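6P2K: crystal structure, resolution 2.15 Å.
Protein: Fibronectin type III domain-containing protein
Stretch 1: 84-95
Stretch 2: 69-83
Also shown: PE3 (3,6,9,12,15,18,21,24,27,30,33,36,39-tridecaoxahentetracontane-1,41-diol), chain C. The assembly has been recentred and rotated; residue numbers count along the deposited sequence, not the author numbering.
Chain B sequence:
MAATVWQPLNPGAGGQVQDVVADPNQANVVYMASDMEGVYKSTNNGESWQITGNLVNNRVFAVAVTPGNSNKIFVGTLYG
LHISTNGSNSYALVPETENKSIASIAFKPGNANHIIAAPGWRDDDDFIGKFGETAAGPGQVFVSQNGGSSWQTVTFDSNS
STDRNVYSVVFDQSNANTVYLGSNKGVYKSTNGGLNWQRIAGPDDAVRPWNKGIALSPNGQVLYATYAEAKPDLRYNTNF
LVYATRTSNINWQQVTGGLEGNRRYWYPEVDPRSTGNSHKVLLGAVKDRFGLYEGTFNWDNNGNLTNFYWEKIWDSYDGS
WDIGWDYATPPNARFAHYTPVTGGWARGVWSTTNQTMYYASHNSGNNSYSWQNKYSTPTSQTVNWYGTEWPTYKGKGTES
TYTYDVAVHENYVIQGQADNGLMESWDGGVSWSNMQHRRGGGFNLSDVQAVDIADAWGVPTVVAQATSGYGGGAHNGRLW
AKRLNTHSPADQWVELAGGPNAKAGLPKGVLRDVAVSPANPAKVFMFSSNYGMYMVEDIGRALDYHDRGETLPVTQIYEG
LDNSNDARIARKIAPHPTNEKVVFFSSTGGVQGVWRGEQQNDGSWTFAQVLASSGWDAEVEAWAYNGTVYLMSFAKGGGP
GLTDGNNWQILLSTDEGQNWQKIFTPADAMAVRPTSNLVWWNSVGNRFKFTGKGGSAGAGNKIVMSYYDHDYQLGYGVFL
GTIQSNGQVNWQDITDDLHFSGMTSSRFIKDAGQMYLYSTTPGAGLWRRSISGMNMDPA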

# COMPACT_ATOMS: atom_id res chain seq x y z
N SER B 84 -63.32 -12.24 -1.29
CA SER B 84 -62.82 -13.59 -1.05
C SER B 84 -63.60 -14.21 0.10
O SER B 84 -63.89 -13.54 1.10
CB SER B 84 -61.33 -13.59 -0.72
OG SER B 84 -60.88 -14.90 -0.43
N THR B 85 -63.95 -15.48 -0.05
CA THR B 85 -64.58 -16.24 1.01
C THR B 85 -63.68 -17.35 1.55
O THR B 85 -64.08 -18.06 2.48
CB THR B 85 -65.91 -16.84 0.54
OG1 THR B 85 -65.68 -17.69 -0.58
CG2 THR B 85 -66.87 -15.73 0.14
N ASN B 86 -62.47 -17.51 1.00
CA ASN B 86 -61.54 -18.53 1.45
C ASN B 86 -60.27 -17.91 2.03
O ASN B 86 -59.18 -18.45 1.88
CB ASN B 86 -61.19 -19.49 0.31
CG ASN B 86 -60.70 -18.78 -0.94
OD1 ASN B 86 -60.31 -17.62 -0.89
ND2 ASN B 86 -60.72 -19.49 -2.06
N GLY B 87 -60.40 -16.76 2.70
CA GLY B 87 -59.27 -16.17 3.39
C GLY B 87 -58.18 -15.63 2.49
O GLY B 87 -57.00 -15.70 2.87
N SER B 88 -58.53 -15.10 1.32
CA SER B 88 -57.69 -14.47 0.29
C SER B 88 -57.12 -15.46 -0.73
O SER B 88 -56.34 -15.05 -1.59
CB SER B 88 -56.53 -13.64 0.87
OG SER B 88 -55.43 -14.47 1.22
N ASN B 89 -57.49 -16.74 -0.68
CA ASN B 89 -56.91 -17.70 -1.62
C ASN B 89 -57.39 -17.43 -3.04
O ASN B 89 -56.63 -17.62 -4.00
CB ASN B 89 -57.26 -19.13 -1.19
CG ASN B 89 -56.39 -19.61 -0.04
OD1 ASN B 89 -55.57 -18.87 0.49
ND2 ASN B 89 -56.58 -20.87 0.35
N SER B 90 -58.64 -17.01 -3.21
CA SER B 90 -59.17 -16.62 -4.51
C SER B 90 -60.11 -15.45 -4.33
O SER B 90 -60.65 -15.22 -3.24
CB SER B 90 -59.89 -17.79 -5.21
OG SER B 90 -61.09 -18.12 -4.54
N TYR B 91 -60.31 -14.69 -5.41
CA TYR B 91 -61.16 -13.51 -5.38
C TYR B 91 -62.17 -13.56 -6.52
O TYR B 91 -61.93 -14.16 -7.57
CB TYR B 91 -60.35 -12.22 -5.50
CG TYR B 91 -59.34 -12.00 -4.40
CD1 TYR B 91 -59.73 -11.46 -3.18
CD2 TYR B 91 -58.00 -12.31 -4.58
CE1 TYR B 91 -58.82 -11.24 -2.17
CE2 TYR B 91 -57.08 -12.09 -3.58
CZ TYR B 91 -57.49 -11.56 -2.37
OH TYR B 91 -56.57 -11.35 -1.37
N ALA B 92 -63.31 -12.90 -6.30
CA ALA B 92 -64.30 -12.64 -7.33
C ALA B 92 -64.61 -11.16 -7.32
O ALA B 92 -64.69 -10.54 -6.25
CB ALA B 92 -65.58 -13.46 -7.10
N LEU B 93 -64.80 -10.59 -8.50
CA LEU B 93 -65.06 -9.16 -8.60
C LEU B 93 -66.53 -8.87 -8.34
O LEU B 93 -67.41 -9.54 -8.90
CB LEU B 93 -64.63 -8.64 -9.96
CG LEU B 93 -65.00 -7.20 -10.27
CD1 LEU B 93 -64.03 -6.23 -9.61
CD2 LEU B 93 -64.96 -7.07 -11.76
N VAL B 94 -66.80 -7.88 -7.49
CA VAL B 94 -68.16 -7.50 -7.14
C VAL B 94 -68.78 -6.78 -8.34
O VAL B 94 -68.25 -5.75 -8.79
CB VAL B 94 -68.19 -6.63 -5.88
CG1 VAL B 94 -69.62 -6.19 -5.56
CG2 VAL B 94 -67.58 -7.38 -4.71
N PRO B 95 -69.90 -7.27 -8.88
CA PRO B 95 -70.40 -6.71 -10.15
C PRO B 95 -70.90 -5.28 -10.03
O PRO B 95 -70.77 -4.51 -11.00
CB PRO B 95 -71.54 -7.67 -10.54
CG PRO B 95 -71.33 -8.89 -9.69
CD PRO B 95 -70.72 -8.40 -8.42
O43 PE3 C . -53.74 -19.50 -2.00
C42 PE3 C . -53.35 -19.60 -3.38
C41 PE3 C . -52.24 -18.59 -3.64
O40 PE3 C . -51.77 -18.61 -5.00
C39 PE3 C . -52.78 -18.29 -5.98
C38 PE3 C . -52.08 -18.34 -7.33
O37 PE3 C . -52.98 -18.03 -8.40
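Stretch 2, residues 69-83: NSNKIFVGTLYGLHI

Stretch 2 is a β-hairpin whose second strand runs directly into stretch 1, so the peptide bond from Ile-83 to Ser-84 joins the two. Stretch 1 leaves that strand, turns back through a loop, and returns antiparallel along its outer edge as Ala-92 and Leu-93.

The chain first rounds a corner in a type I turn from Asn-69 to Lys-72, where the amide side chain of Asn-69 accepts a hydrogen bond through OD1 from Asn-71 N (3.1 Å). Asn-71 then meets the loop of stretch 1: its carbonyl O receives Gly-87 N at 2.8 Å. Gly-87 has positive phi, which favours glycine, and a CB there would come tightly against Asn-71 OD1.

With an extended backbone, Lys-72 lays its CA 3.2 Å from Ser-84 O, a CA-H...O contact, while the end of its long side chain leads away. Ile-73 pairs with Ser-84 antiparallel: Ile-73 N donates to Ser-84 O (3.0 Å), and Ser-84 N to Ile-73 O (2.9 Å). With chi1 m and chi2 t, Ile-73 places CD1 3.4 Å from Gly-87 C, so the end of an aliphatic side chain packs against bare glycine backbone. The CA-to-CB bond of Phe-74 points away from stretch 1, though the ring end swings back nearer without making contact, whereas Val-75 points toward it and sets CG2 3.5 Å from Tyr-91 CE1, a compact branched side chain in apolar contact with an aromatic one.

Gly-76 lies out of reach, and the hairpin then reverses in a type I turn from Thr-77 to Gly-80. Thr-77 suits this corner because its hydroxyl OG1 both donates to Gly-80 O (2.8 Å) and accepts from Tyr-79 N (3.3 Å). The ring of Tyr-79 offers its edge to Leu-93, with CD2 of Tyr-79 4.2 Å from CD2 of Leu-93. Gly-80 adopts phi 129°, psi 178°, where a CB would be jammed against the preceding carbonyl.

On the returning strand, Leu-81 O accepts Val-94 N at 2.8 Å, and Leu-81 CB lies 4.0 Å from Val-94 CG2. His-82 faces Leu-93 in a non-hydrogen-bonded pair with the CA atoms 4.3 Å apart; Leu-93 CD1 sits over one face of the imidazole, 3.9 Å from the centroid of the His-82 ring, a CH-pi contact that uses the flat ring as a platform. Ile-83 completes the pairing: Ile-83 N donates to Ala-92 O (2.8 Å) and Ala-92 N to Ile-83 O (3.0 Å). The branched side chain of Ile-83 shares a face with that of Ala-92, and Ile-83 CG2 packs 4.2 Å from Val-94 CG2.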

# COMPACT_ATOMS: atom_id res chain seq x y z
N ASN B 69 -65.17 -13.16 11.01
CA ASN B 69 -64.99 -14.16 9.95
C ASN B 69 -63.74 -13.77 9.17
O ASN B 69 -63.81 -13.09 8.14
CB ASN B 69 -66.22 -14.24 9.05
CG ASN B 69 -66.03 -15.19 7.88
OD1 ASN B 69 -65.10 -16.00 7.86
ND2 ASN B 69 -66.91 -15.10 6.90
N SER B 70 -62.58 -14.23 9.65
CA SER B 70 -61.31 -13.93 9.01
C SER B 70 -61.16 -14.57 7.64
O SER B 70 -60.12 -14.37 6.99
CB SER B 70 -60.15 -14.36 9.92
OG SER B 70 -60.23 -15.74 10.23
N ASN B 71 -62.15 -15.33 7.17
CA ASN B 71 -62.10 -15.92 5.84
C ASN B 71 -62.79 -15.06 4.78
O ASN B 71 -62.61 -15.33 3.59
CB ASN B 71 -62.74 -17.31 5.86
CG ASN B 71 -61.83 -18.36 6.50
OD1 ASN B 71 -60.62 -18.34 6.31
ND2 ASN B 71 -62.43 -19.27 7.25
N LYS B 72 -63.55 -14.05 5.18
CA LYS B 72 -64.21 -13.15 4.24
C LYS B 72 -63.44 -11.84 4.21
O LYS B 72 -63.40 -11.11 5.21
CB LYS B 72 -65.67 -12.92 4.62
CG LYS B 72 -66.47 -12.18 3.56
CD LYS B 72 -67.93 -12.63 3.53
CE LYS B 72 -68.76 -11.92 4.59
NZ LYS B 72 -70.20 -12.23 4.46
N ILE B 73 -62.83 -11.53 3.06
CA ILE B 73 -61.95 -10.38 2.91
C ILE B 73 -62.40 -9.56 1.72
O ILE B 73 -62.70 -10.11 0.65
CB ILE B 73 -60.48 -10.83 2.73
CG1 ILE B 73 -59.98 -11.52 4.00
CG2 ILE B 73 -59.59 -9.65 2.37
CD1 ILE B 73 -58.93 -12.55 3.73
N PHE B 74 -62.45 -8.24 1.89
CA PHE B 74 -62.78 -7.32 0.82
C PHE B 74 -61.53 -6.56 0.39
O PHE B 74 -60.73 -6.13 1.23
CB PHE B 74 -63.87 -6.34 1.25
CG PHE B 74 -65.19 -6.98 1.52
CD1 PHE B 74 -66.10 -7.19 0.49
CD2 PHE B 74 -65.53 -7.40 2.80
CE1 PHE B 74 -67.32 -7.79 0.74
CE2 PHE B 74 -66.75 -8.00 3.05
CZ PHE B 74 -67.65 -8.20 2.02
N VAL B 75 -61.36 -6.42 -0.92
CA VAL B 75 -60.20 -5.77 -1.52
C VAL B 75 -60.69 -4.73 -2.52
O VAL B 75 -61.36 -5.08 -3.50
CB VAL B 75 -59.27 -6.79 -2.22
CG1 VAL B 75 -58.11 -6.07 -2.89
CG2 VAL B 75 -58.77 -7.82 -1.23
N GLY B 76 -60.36 -3.47 -2.27
CA GLY B 76 -60.72 -2.39 -3.17
C GLY B 76 -59.58 -2.08 -4.11
O GLY B 76 -58.46 -1.80 -3.68
N THR B 77 -59.87 -2.13 -5.41
CA THR B 77 -58.88 -1.89 -6.45
C THR B 77 -59.35 -0.78 -7.38
O THR B 77 -60.45 -0.24 -7.25
CB THR B 77 -58.60 -3.16 -7.27
OG1 THR B 77 -59.73 -3.44 -8.11
CG2 THR B 77 -58.34 -4.34 -6.36
N LEU B 78 -58.48 -0.45 -8.34
CA LEU B 78 -58.80 0.60 -9.31
C LEU B 78 -59.99 0.21 -10.18
O LEU B 78 -60.68 1.09 -10.71
CB LEU B 78 -57.57 0.89 -10.17
CG LEU B 78 -57.63 2.03 -11.19
CD1 LEU B 78 -57.92 3.36 -10.51
CD2 LEU B 78 -56.34 2.09 -11.99
N TYR B 79 -60.24 -1.08 -10.35
CA TYR B 79 -61.36 -1.55 -11.16
C TYR B 79 -62.55 -2.03 -10.32
O TYR B 79 -63.53 -2.51 -10.89
CB TYR B 79 -60.91 -2.66 -12.11
CG TYR B 79 -61.85 -2.84 -13.29
CD1 TYR B 79 -61.98 -1.85 -14.25
CD2 TYR B 79 -62.61 -3.99 -13.44
CE1 TYR B 79 -62.83 -2.00 -15.33
CE2 TYR B 79 -63.47 -4.16 -14.51
CZ TYR B 79 -63.58 -3.16 -15.46
OH TYR B 79 -64.42 -3.31 -16.53
N GLY B 80 -62.48 -1.91 -9.00
CA GLY B 80 -63.63 -2.19 -8.18
C GLY B 80 -63.32 -3.16 -7.05
O GLY B 80 -62.21 -3.67 -6.91
N LEU B 81 -64.35 -3.41 -6.25
CA LEU B 81 -64.22 -4.27 -5.08
C LEU B 81 -64.12 -5.73 -5.50
O LEU B 81 -64.79 -6.17 -6.44
CB LEU B 81 -65.42 -4.06 -4.16
CG LEU B 81 -65.34 -4.44 -2.68
CD1 LEU B 81 -64.36 -3.55 -1.94
CD2 LEU B 81 -66.72 -4.34 -2.06
N HIS B 82 -63.28 -6.48 -4.79
CA HIS B 82 -63.22 -7.93 -4.89
C HIS B 82 -63.63 -8.54 -3.56
O HIS B 82 -63.50 -7.91 -2.50
CB HIS B 82 -61.81 -8.42 -5.26
CG HIS B 82 -61.35 -7.98 -6.62
ND1 HIS B 82 -61.18 -6.66 -6.96
CD2 HIS B 82 -61.00 -8.70 -7.71
CE1 HIS B 82 -60.75 -6.58 -8.20
NE2 HIS B 82 -60.64 -7.80 -8.69
N ILE B 83 -64.13 -9.77 -3.61
CA ILE B 83 -64.54 -10.48 -2.40
C ILE B 83 -63.92 -11.87 -2.41
O ILE B 83 -63.97 -12.57 -3.42
CB ILE B 83 -66.08 -10.55 -2.27
CG1 ILE B 83 -66.47 -11.19 -0.93
CG2 ILE B 83 -66.71 -11.28 -3.45
CD1 ILE B 83 -67.97 -11.27 -0.70